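Local coordinates for mannan endo-1,4-beta-mannosidase (Mytilus edulis, PDB 2C0H), which hydrolyses the internal beta-1,4-mannosidic linkages of mannans, galactomannans and glucomannans, cutting the polysaccharide backbone into short manno-oligosaccharides, at residues F20-N25 with S307-A312; Q135-I138 with P144-N147; E294-H299 with T326-N331. The protein carries 3 engineered substitutions. One frame throughout, in Å; residues are numbered along the deposited sequence.

Contact 1. Residues F20-N25 with S307-A312; sequences FLSGAN and SMFEWA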
loop_
_atom_site.group_PDB
_atom_site.type_symbol
_atom_site.label_atom_id
_atom_site.label_comp_id
_atom_site.label_asym_id
_atom_site.label_seq_id
_atom_site.Cartn_x
_atom_site.Cartn_y
_atom_site.Cartn_z
ATOM N N PHE A 20 -11.698 -10.448 5.058
ATOM C CA PHE A 20 -11.750 -9.112 4.501
ATOM C C PHE A 20 -10.922 -8.218 5.405
ATOM O O PHE A 20 -11.091 -8.289 6.635
ATOM C CB PHE A 20 -13.205 -8.624 4.518
ATOM C CG PHE A 20 -13.407 -7.248 3.939
ATOM C CD1 PHE A 20 -13.612 -7.043 2.570
ATOM C CD2 PHE A 20 -13.439 -6.148 4.787
ATOM C CE1 PHE A 20 -13.830 -5.762 2.046
ATOM C CE2 PHE A 20 -13.648 -4.857 4.266
ATOM C CZ PHE A 20 -13.837 -4.665 2.910
ATOM N N LEU A 21 -10.035 -7.403 4.817
ATOM C CA LEU A 21 -9.207 -6.459 5.573
ATOM C C LEU A 21 -9.948 -5.152 5.824
ATOM O O LEU A 21 -10.277 -4.455 4.908
ATOM C CB LEU A 21 -7.901 -6.180 4.838
ATOM C CG LEU A 21 -6.992 -7.397 4.653
ATOM C CD1 LEU A 21 -5.801 -7.050 3.763
ATOM C CD2 LEU A 21 -6.530 -7.938 5.983
ATOM N N SER A 22 -10.190 -4.838 7.087
ATOM C CA SER A 22 -10.935 -3.634 7.455
ATOM C C SER A 22 -10.094 -2.814 8.418
ATOM O O SER A 22 -9.666 -3.324 9.447
ATOM C CB SER A 22 -12.195 -4.063 8.179
ATOM O OG SER A 22 -12.929 -2.928 8.622
ATOM N N GLY A 23 -9.886 -1.541 8.140
ATOM C CA GLY A 23 -9.092 -0.743 9.060
ATOM C C GLY A 23 -8.801 0.637 8.565
ATOM O O GLY A 23 -9.635 1.253 7.919
ATOM N N ALA A 24 -7.587 1.100 8.857
ATOM C CA ALA A 24 -7.230 2.471 8.607
ATOM C C ALA A 24 -5.768 2.651 8.309
ATOM O O ALA A 24 -4.933 1.833 8.697
ATOM C CB ALA A 24 -7.604 3.312 9.801
ATOM N N ASN A 25 -5.477 3.746 7.637
ATOM C CA ASN A 25 -4.127 4.272 7.520
ATOM C C ASN A 25 -3.777 5.003 8.798
ATOM O O ASN A 25 -4.569 5.798 9.275
ATOM C CB ASN A 25 -4.055 5.278 6.359
ATOM C CG ASN A 25 -4.116 4.639 5.008
ATOM O OD1 ASN A 25 -3.072 4.395 4.402
ATOM N ND2 ASN A 25 -5.328 4.413 4.492
ATOM N N SER A 307 -21.813 3.061 4.639
ATOM C CA SER A 307 -22.138 2.708 3.243
ATOM C C SER A 307 -20.897 2.424 2.415
ATOM O O SER A 307 -20.933 1.552 1.559
ATOM C CB SER A 307 -22.943 3.813 2.566
ATOM O OG SER A 307 -24.291 3.832 3.067
ATOM N N MET A 308 -19.821 3.148 2.684
ATOM C CA MET A 308 -18.577 2.951 1.937
ATOM C C MET A 308 -17.949 1.594 2.332
ATOM O O MET A 308 -17.548 0.817 1.456
ATOM C CB MET A 308 -17.630 4.128 2.171
ATOM C CG MET A 308 -18.192 5.468 1.657
ATOM S SD MET A 308 -17.141 6.908 1.926
ATOM C CE MET A 308 -16.211 6.867 0.417
ATOM N N PHE A 309 -17.871 1.291 3.624
ATOM C CA PHE A 309 -17.391 -0.049 4.085
ATOM C C PHE A 309 -18.314 -1.153 3.532
ATOM O O PHE A 309 -17.842 -2.197 3.064
ATOM C CB PHE A 309 -17.275 -0.118 5.611
ATOM C CG PHE A 309 -15.968 0.403 6.154
ATOM C CD1 PHE A 309 -14.891 -0.449 6.350
ATOM C CD2 PHE A 309 -15.831 1.721 6.514
ATOM C CE1 PHE A 309 -13.693 0.016 6.845
ATOM C CE2 PHE A 309 -14.639 2.193 7.060
ATOM C CZ PHE A 309 -13.558 1.329 7.219
ATOM N N GLU A 310 -19.624 -0.914 3.546
ATOM C CA GLU A 310 -20.578 -1.889 3.010
ATOM C C GLU A 310 -20.386 -2.173 1.532
ATOM O O GLU A 310 -20.467 -3.338 1.109
ATOM C CB GLU A 310 -22.023 -1.428 3.237
ATOM C CG GLU A 310 -23.086 -2.468 2.848
ATOM C CD GLU A 310 -23.221 -3.605 3.838
ATOM O OE1 GLU A 310 -22.561 -3.570 4.901
ATOM O OE2 GLU A 310 -24.000 -4.550 3.556
ATOM N N TRP A 311 -20.175 -1.121 0.738
ATOM C CA TRP A 311 -19.952 -1.268 -0.709
ATOM C C TRP A 311 -18.710 -2.130 -0.936
ATOM O O TRP A 311 -18.761 -3.114 -1.685
ATOM C CB TRP A 311 -19.809 0.086 -1.411
ATOM C CG TRP A 311 -19.738 -0.034 -2.913
ATOM C CD1 TRP A 311 -18.613 -0.193 -3.670
ATOM C CD2 TRP A 311 -20.838 -0.021 -3.832
ATOM N NE1 TRP A 311 -18.942 -0.270 -4.993
ATOM C CE2 TRP A 311 -20.302 -0.174 -5.128
ATOM C CE3 TRP A 311 -22.222 0.089 -3.684
ATOM C CZ2 TRP A 311 -21.104 -0.210 -6.271
ATOM C CZ3 TRP A 311 -23.014 0.066 -4.811
ATOM C CH2 TRP A 311 -22.460 -0.086 -6.091
ATOM N N ALA A 312 -17.619 -1.786 -0.265
ATOM C CA ALA A 312 -16.367 -2.551 -0.428
ATOM C C ALA A 312 -16.585 -4.004 -0.058
ATOM O O ALA A 312 -16.156 -4.910 -0.773
ATOM C CB ALA A 312 -15.246 -1.958 0.406
#
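The Phe309 ring presents its rim to Gly23: the carbonyl oxygen Gly23 O lies in the plane of the ring, 4.0 Å from Phe309 CZ. The electron-poor ring hydrogens thus face a backbone oxygen. Just beside this, on the CE1 corner, the hydroxyl of Ser22 comes in, with Ser22 OG 3.5 Å from Phe309 CE1. The second ring, Phe20, uses its far end, CZ and CE1, against Ala312. Phe20 CZ meets Ala312 CB at 3.9 Å in a purely apolar touch, while Phe20 CE1 sits 3.8 Å from Ala312 O. Tyr313, next along the helix, stacks edge-to-face with the same Phe20 ring.

These touches join an outer helix to the barrel wall of the TIM fold: helix 305-314 links strands 290-294 and 319-322, and here it reaches across to the first barrel strand, 17-25. Strand 319-322 pairs with both 17-25 and 290-294 and runs in the same direction as each, so the helix residues also rest on it, Phe309 on Thr322 and Ala312 on Ala320. Met337, from helix 330-339, touches both Phe309 and Ser22.

The strand and helix backbones stay well apart, the Ser22 and Phe309 CA atoms being 8.1 Å from each other, and aromatic side chains from both segments bridge the interval. Phe309 starts out across the line between helix and strand, and with its CG opposite the carbonyl carbon (chi1 -85°) the ring swings over to the strand. Phe20 needs no such turn: its CB already points at the helix, and a CG opposite the backbone N (chi1 -179°) carries CZ out to the Ala312 methyl. The side-chain amide of Asn60 bonds to the strand backbone at Phe20 O and Ser22 N.

Contact 2. Residues Q135-I138 with P144-N147; sequences QSYI and PMAN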
loop_
_atom_site.group_PDB
_atom_site.type_symbol
_atom_site.label_atom_id
_atom_site.label_comp_id
_atom_site.label_asym_id
_atom_site.label_seq_id
_atom_site.Cartn_x
_atom_site.Cartn_y
_atom_site.Cartn_z
ATOM N N GLN A 135 19.641 -1.545 -6.578
ATOM C CA GLN A 135 20.169 -2.806 -6.078
ATOM C C GLN A 135 20.808 -2.698 -4.680
ATOM O O GLN A 135 20.697 -3.618 -3.871
ATOM C CB GLN A 135 21.159 -3.402 -7.080
ATOM C CG GLN A 135 21.510 -4.851 -6.794
ATOM C CD GLN A 135 20.328 -5.782 -6.970
ATOM O OE1 GLN A 135 19.659 -5.761 -8.004
ATOM N NE2 GLN A 135 20.059 -6.594 -5.954
ATOM N N SER A 136 21.459 -1.565 -4.378
ATOM C CA SER A 136 22.045 -1.361 -3.051
ATOM C C SER A 136 20.971 -1.317 -1.958
ATOM O O SER A 136 21.164 -1.835 -0.869
ATOM C CB SER A 136 22.950 -0.127 -2.988
ATOM O OG SER A 136 22.239 1.093 -3.105
ATOM N N TYR A 137 19.832 -0.707 -2.267
ATOM C CA TYR A 137 18.716 -0.707 -1.333
ATOM C C TYR A 137 18.199 -2.118 -1.069
ATOM O O TYR A 137 17.925 -2.496 0.072
ATOM C CB TYR A 137 17.568 0.211 -1.811
ATOM C CG TYR A 137 16.346 0.077 -0.927
ATOM C CD1 TYR A 137 16.381 0.517 0.392
ATOM C CD2 TYR A 137 15.185 -0.548 -1.387
ATOM C CE1 TYR A 137 15.286 0.334 1.243
ATOM C CE2 TYR A 137 14.086 -0.703 -0.551
ATOM C CZ TYR A 137 14.145 -0.269 0.751
ATOM O OH TYR A 137 13.067 -0.460 1.600
ATOM N N ILE A 138 18.069 -2.880 -2.141
ATOM C CA ILE A 138 17.580 -4.244 -2.064
ATOM C C ILE A 138 18.510 -5.110 -1.207
ATOM O O ILE A 138 18.069 -5.812 -0.311
ATOM C CB ILE A 138 17.380 -4.816 -3.499
ATOM C CG1 ILE A 138 16.140 -4.176 -4.165
ATOM C CG2 ILE A 138 17.280 -6.340 -3.488
ATOM C CD1 ILE A 138 16.031 -4.414 -5.657
ATOM N N PRO A 144 17.335 -7.671 4.280
ATOM C CA PRO A 144 17.514 -7.834 5.731
ATOM C C PRO A 144 16.237 -7.606 6.546
ATOM O O PRO A 144 15.939 -8.374 7.456
ATOM C CB PRO A 144 18.592 -6.793 6.065
ATOM C CG PRO A 144 19.372 -6.678 4.812
ATOM C CD PRO A 144 18.388 -6.820 3.697
ATOM N N MET A 145 15.480 -6.574 6.186
ATOM C CA MET A 145 14.260 -6.232 6.887
ATOM C C MET A 145 13.185 -7.303 6.691
ATOM O O MET A 145 12.588 -7.784 7.664
ATOM C CB MET A 145 13.763 -4.879 6.389
ATOM C CG MET A 145 12.691 -4.251 7.186
ATOM S SD MET A 145 12.669 -2.479 6.774
ATOM C CE MET A 145 12.581 -2.525 4.984
ATOM N N ALA A 146 12.957 -7.691 5.441
ATOM C CA ALA A 146 11.910 -8.659 5.124
ATOM C C ALA A 146 12.248 -10.028 5.705
ATOM O O ALA A 146 11.374 -10.742 6.184
ATOM C CB ALA A 146 11.695 -8.746 3.643
ATOM N N ASN A 147 13.525 -10.390 5.690
ATOM C CA ASN A 147 13.925 -11.682 6.247
ATOM C C ASN A 147 13.773 -11.733 7.776
ATOM O O ASN A 147 13.312 -12.729 8.342
ATOM C CB ASN A 147 15.374 -11.977 5.847
ATOM C CG ASN A 147 15.741 -13.425 6.036
ATOM O OD1 ASN A 147 15.081 -14.319 5.503
ATOM N ND2 ASN A 147 16.789 -13.667 6.800
#
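Tyr137 and Met145 lie two turns apart on one helix, 131-149, and meet beside a proline kink at Pro144. The helix packs outside the TIM barrel, ahead of strand 155-162, and its inner side, carrying these two residues, rests on strand 106-113: both side chains touch Leu111.

The kink comes from Pro144, whose nitrogen carries no hydrogen and cannot bond back to the preceding turn. Its ring carbon CD instead faces backwards along the helix, and Pro144 CD ends up 4.1 Å from Ile138 O, a loose contact between a ring methylene and a main-chain carbonyl. The Ile138 side chain itself heads off the other way, to Ala211 of helix 198-215.

Met145 leaves the helix on the side of the earlier turn. Its chain runs extended as far as the sulfur and then bends (chi3 52°), which turns the terminal methyl back to the tyrosine; Leu89 and Met93 of helix 89-102 touch the same side chain. Tyr137 sets out across the direction of Met145, and with CG opposite the backbone N (chi1 173°) its long ring carries the hydroxyl to the methionine. The ring meets Trp112 edge-to-face, and the plane of the His67 ring stands at about 90° to it. The Tyr137 side chain is about 12 Å from that of Trp65, probably a substrate-binding residue. The phenol oxygen of this buried tyrosine is hydrogen-bonded to His67 NE2, and its apolar neighbour from the later turn is a methyl, with Tyr137 OH 4.0 Å from Met145 CE.

Contact 3. Residues E294-H299 with T326-N331; sequences EFNQEH and TDVSWN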
loop_
_atom_site.group_PDB
_atom_site.type_symbol
_atom_site.label_atom_id
_atom_site.label_comp_id
_atom_site.label_asym_id
_atom_site.label_seq_id
_atom_site.Cartn_x
_atom_site.Cartn_y
_atom_site.Cartn_z
ATOM N N GLU A 294 -7.447 3.838 0.347
ATOM C CA GLU A 294 -7.664 5.177 0.936
ATOM C C GLU A 294 -9.025 5.687 0.481
ATOM O O GLU A 294 -9.342 5.610 -0.711
ATOM C CB GLU A 294 -6.625 6.200 0.460
ATOM C CG GLU A 294 -5.190 5.967 0.909
ATOM C CD GLU A 294 -4.243 7.095 0.524
ATOM O OE1 GLU A 294 -4.717 8.159 0.048
ATOM O OE2 GLU A 294 -3.005 6.920 0.690
ATOM N N PHE A 295 -9.812 6.197 1.429
ATOM C CA PHE A 295 -11.077 6.879 1.137
ATOM C C PHE A 295 -11.520 7.499 2.446
ATOM O O PHE A 295 -11.025 7.123 3.512
ATOM C CB PHE A 295 -12.151 5.901 0.644
ATOM C CG PHE A 295 -12.563 4.877 1.657
ATOM C CD1 PHE A 295 -13.707 5.043 2.458
ATOM C CD2 PHE A 295 -11.809 3.718 1.834
ATOM C CE1 PHE A 295 -14.067 4.101 3.375
ATOM C CE2 PHE A 295 -12.169 2.770 2.768
ATOM C CZ PHE A 295 -13.301 2.944 3.544
ATOM N N ASN A 296 -12.497 8.407 2.377
ATOM C CA ASN A 296 -13.191 8.844 3.596
ATOM C C ASN A 296 -14.528 9.501 3.253
ATOM O O ASN A 296 -14.809 9.841 2.112
ATOM C CB ASN A 296 -12.325 9.765 4.484
ATOM C CG ASN A 296 -11.766 10.965 3.753
ATOM O OD1 ASN A 296 -12.479 11.710 3.071
ATOM N ND2 ASN A 296 -10.457 11.179 3.895
ATOM N N GLN A 297 -15.361 9.612 4.274
ATOM C CA GLN A 297 -16.705 10.171 4.133
ATOM C C GLN A 297 -16.658 11.641 3.715
ATOM O O GLN A 297 -17.521 12.117 2.978
ATOM C CB GLN A 297 -17.407 10.005 5.465
ATOM C CG GLN A 297 -18.820 10.449 5.533
ATOM C CD GLN A 297 -19.354 10.311 6.933
ATOM O OE1 GLN A 297 -19.246 9.250 7.575
ATOM N NE2 GLN A 297 -19.907 11.399 7.442
ATOM N N GLU A 298 -15.638 12.352 4.161
ATOM C CA GLU A 298 -15.493 13.759 3.812
ATOM C C GLU A 298 -15.346 13.981 2.297
ATOM O O GLU A 298 -15.720 15.034 1.770
ATOM C CB GLU A 298 -14.326 14.367 4.601
ATOM C CG GLU A 298 -14.589 14.530 6.122
ATOM C CD GLU A 298 -14.503 13.243 6.970
ATOM O OE1 GLU A 298 -14.183 12.152 6.450
ATOM O OE2 GLU A 298 -14.744 13.313 8.202
ATOM N N HIS A 299 -14.822 12.974 1.599
ATOM C CA HIS A 299 -14.679 12.982 0.146
ATOM C C HIS A 299 -15.413 11.795 -0.478
ATOM O O HIS A 299 -14.942 11.192 -1.450
ATOM C CB HIS A 299 -13.185 12.970 -0.208
ATOM C CG HIS A 299 -12.447 14.147 0.344
ATOM N ND1 HIS A 299 -11.824 14.124 1.571
ATOM C CD2 HIS A 299 -12.262 15.394 -0.149
ATOM C CE1 HIS A 299 -11.282 15.305 1.812
ATOM N NE2 HIS A 299 -11.535 16.094 0.784
ATOM N N THR A 326 -4.567 10.458 11.427
ATOM C CA THR A 326 -4.148 11.867 11.576
ATOM C C THR A 326 -5.106 12.891 10.975
ATOM O O THR A 326 -5.092 14.055 11.404
ATOM C CB THR A 326 -2.756 12.152 10.948
ATOM O OG1 THR A 326 -2.792 12.016 9.518
ATOM C CG2 THR A 326 -1.713 11.245 11.552
ATOM N N ASP A 327 -5.906 12.494 9.985
ATOM C CA ASP A 327 -6.679 13.417 9.145
ATOM C C ASP A 327 -8.193 13.250 9.376
ATOM O O ASP A 327 -8.641 12.213 9.815
ATOM C CB ASP A 327 -6.351 13.201 7.650
ATOM C CG ASP A 327 -4.966 13.745 7.236
ATOM O OD1 ASP A 327 -4.099 14.021 8.104
ATOM O OD2 ASP A 327 -4.735 13.902 6.009
ATOM N N VAL A 328 -8.964 14.278 9.039
ATOM C CA VAL A 328 -10.441 14.271 9.144
ATOM C C VAL A 328 -10.977 13.713 10.491
ATOM O O VAL A 328 -10.336 13.888 11.527
ATOM C CB VAL A 328 -11.111 13.640 7.861
ATOM C CG1 VAL A 328 -10.715 14.404 6.616
ATOM C CG2 VAL A 328 -10.780 12.162 7.680
ATOM N N SER A 329 -12.163 13.109 10.499
ATOM C CA SER A 329 -12.755 12.580 11.714
ATOM C C SER A 329 -12.393 11.124 11.962
ATOM O O SER A 329 -12.757 10.254 11.165
ATOM C CB SER A 329 -14.280 12.688 11.643
ATOM O OG SER A 329 -14.911 11.956 12.675
ATOM N N TRP A 330 -11.727 10.867 13.081
ATOM C CA TRP A 330 -11.416 9.496 13.514
ATOM C C TRP A 330 -12.685 8.747 13.934
ATOM O O TRP A 330 -12.850 7.563 13.631
ATOM C CB TRP A 330 -10.358 9.522 14.628
ATOM C CG TRP A 330 -9.834 8.206 15.167
ATOM C CD1 TRP A 330 -9.741 7.859 16.472
ATOM C CD2 TRP A 330 -9.294 7.083 14.420
ATOM N NE1 TRP A 330 -9.198 6.595 16.611
ATOM C CE2 TRP A 330 -8.899 6.110 15.367
ATOM C CE3 TRP A 330 -9.106 6.818 13.071
ATOM C CZ2 TRP A 330 -8.350 4.879 14.996
ATOM C CZ3 TRP A 330 -8.543 5.575 12.700
ATOM C CH2 TRP A 330 -8.172 4.649 13.659
ATOM N N ASN A 331 -13.602 9.416 14.630
ATOM C CA ASN A 331 -14.855 8.749 14.977
ATOM C C ASN A 331 -15.659 8.239 13.772
ATOM O O ASN A 331 -16.255 7.167 13.877
ATOM C CB ASN A 331 -15.745 9.658 15.828
ATOM C CG ASN A 331 -15.221 9.856 17.230
ATOM O OD1 ASN A 331 -14.451 9.046 17.763
ATOM N ND2 ASN A 331 -15.664 10.944 17.864
HETATM O O HOH W 1 -13.732 10.287 8.375
#
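The loop that follows the probable nucleophile, Glu294, packs through Glu298 and Asn296 against Val328 and Ser329, in the turn that leads into helix 330-339. The side chains of Glu298 and Val328 come from opposite directions, and Val328 CB sits over the flat face of the Glu298 carboxylate, 3.5 Å from Glu298 CD. The methyl CG2 of the valine lies near OE1 of the glutamate, and the other methyl, CG1, touches Glu298 CG lower down the chain. A bend in the glutamate (chi2 77°) turns this face to the valine and brings OE2 to the helix start.

There Ser329 is the N-cap residue, its hydroxyl bonded to the backbone N of Asn332. Its own N-H points at the glutamate, but the hydrogen bond from Ser329 N to Glu298 OE2 is weak, 3.5 Å long at 152°. OE2 also accepts from the side-chain amide of Asn332. Water 1 closes a second link, donating to Glu298 OE1 (2.7 Å) and to Ser329 O (3.0 Å). The negative charge sits close to the amino end of the helix, an arrangement that would be expected to stabilise it.

Such loops at the C-terminal ends of TIM-barrel strands frame the active site, and this one runs beside Tyr265 and Trp323, both likely substrate-binding residues. An alanine in place of Glu298 would probably leave the Ser329 N-H and the Asn332 amide without their carboxylate and open a gap beside Val328.

Asn296 touches the valine more lightly, through ND2, which bonds to Trp323 O. Asn296 OD1, the other end of the amide, takes His299 ND1 on a lone pair at 2.9 Å, in the plane of the imidazole; these two bonds together fix the rotation of the amide.

Overall arrangement
Contacts 1 and 3 are neighbours, with centres 12 Å apart, and their segments alternate along the chain; contact 2 sits across the barrel, its nearest atoms about 17 Å from contact 1. Contact 1 is wholly buried between strand and outer helix and relies on aromatic rings. Contact 2, also buried, stays within helix 131-149 and covers less surface. Contact 3, partly open at the barrel mouth, is where polar chemistry takes over, with carboxylate, water and helix N-terminus. Helix 330-339, which begins in contact 3, also covers contact 1 through Met337. Contacts 1 and 3 touch directly: Phe309 CE2 packs on Phe295 CZ at 3.8 Å, and Met308 CE lies 3.7 Å from Asn296 O.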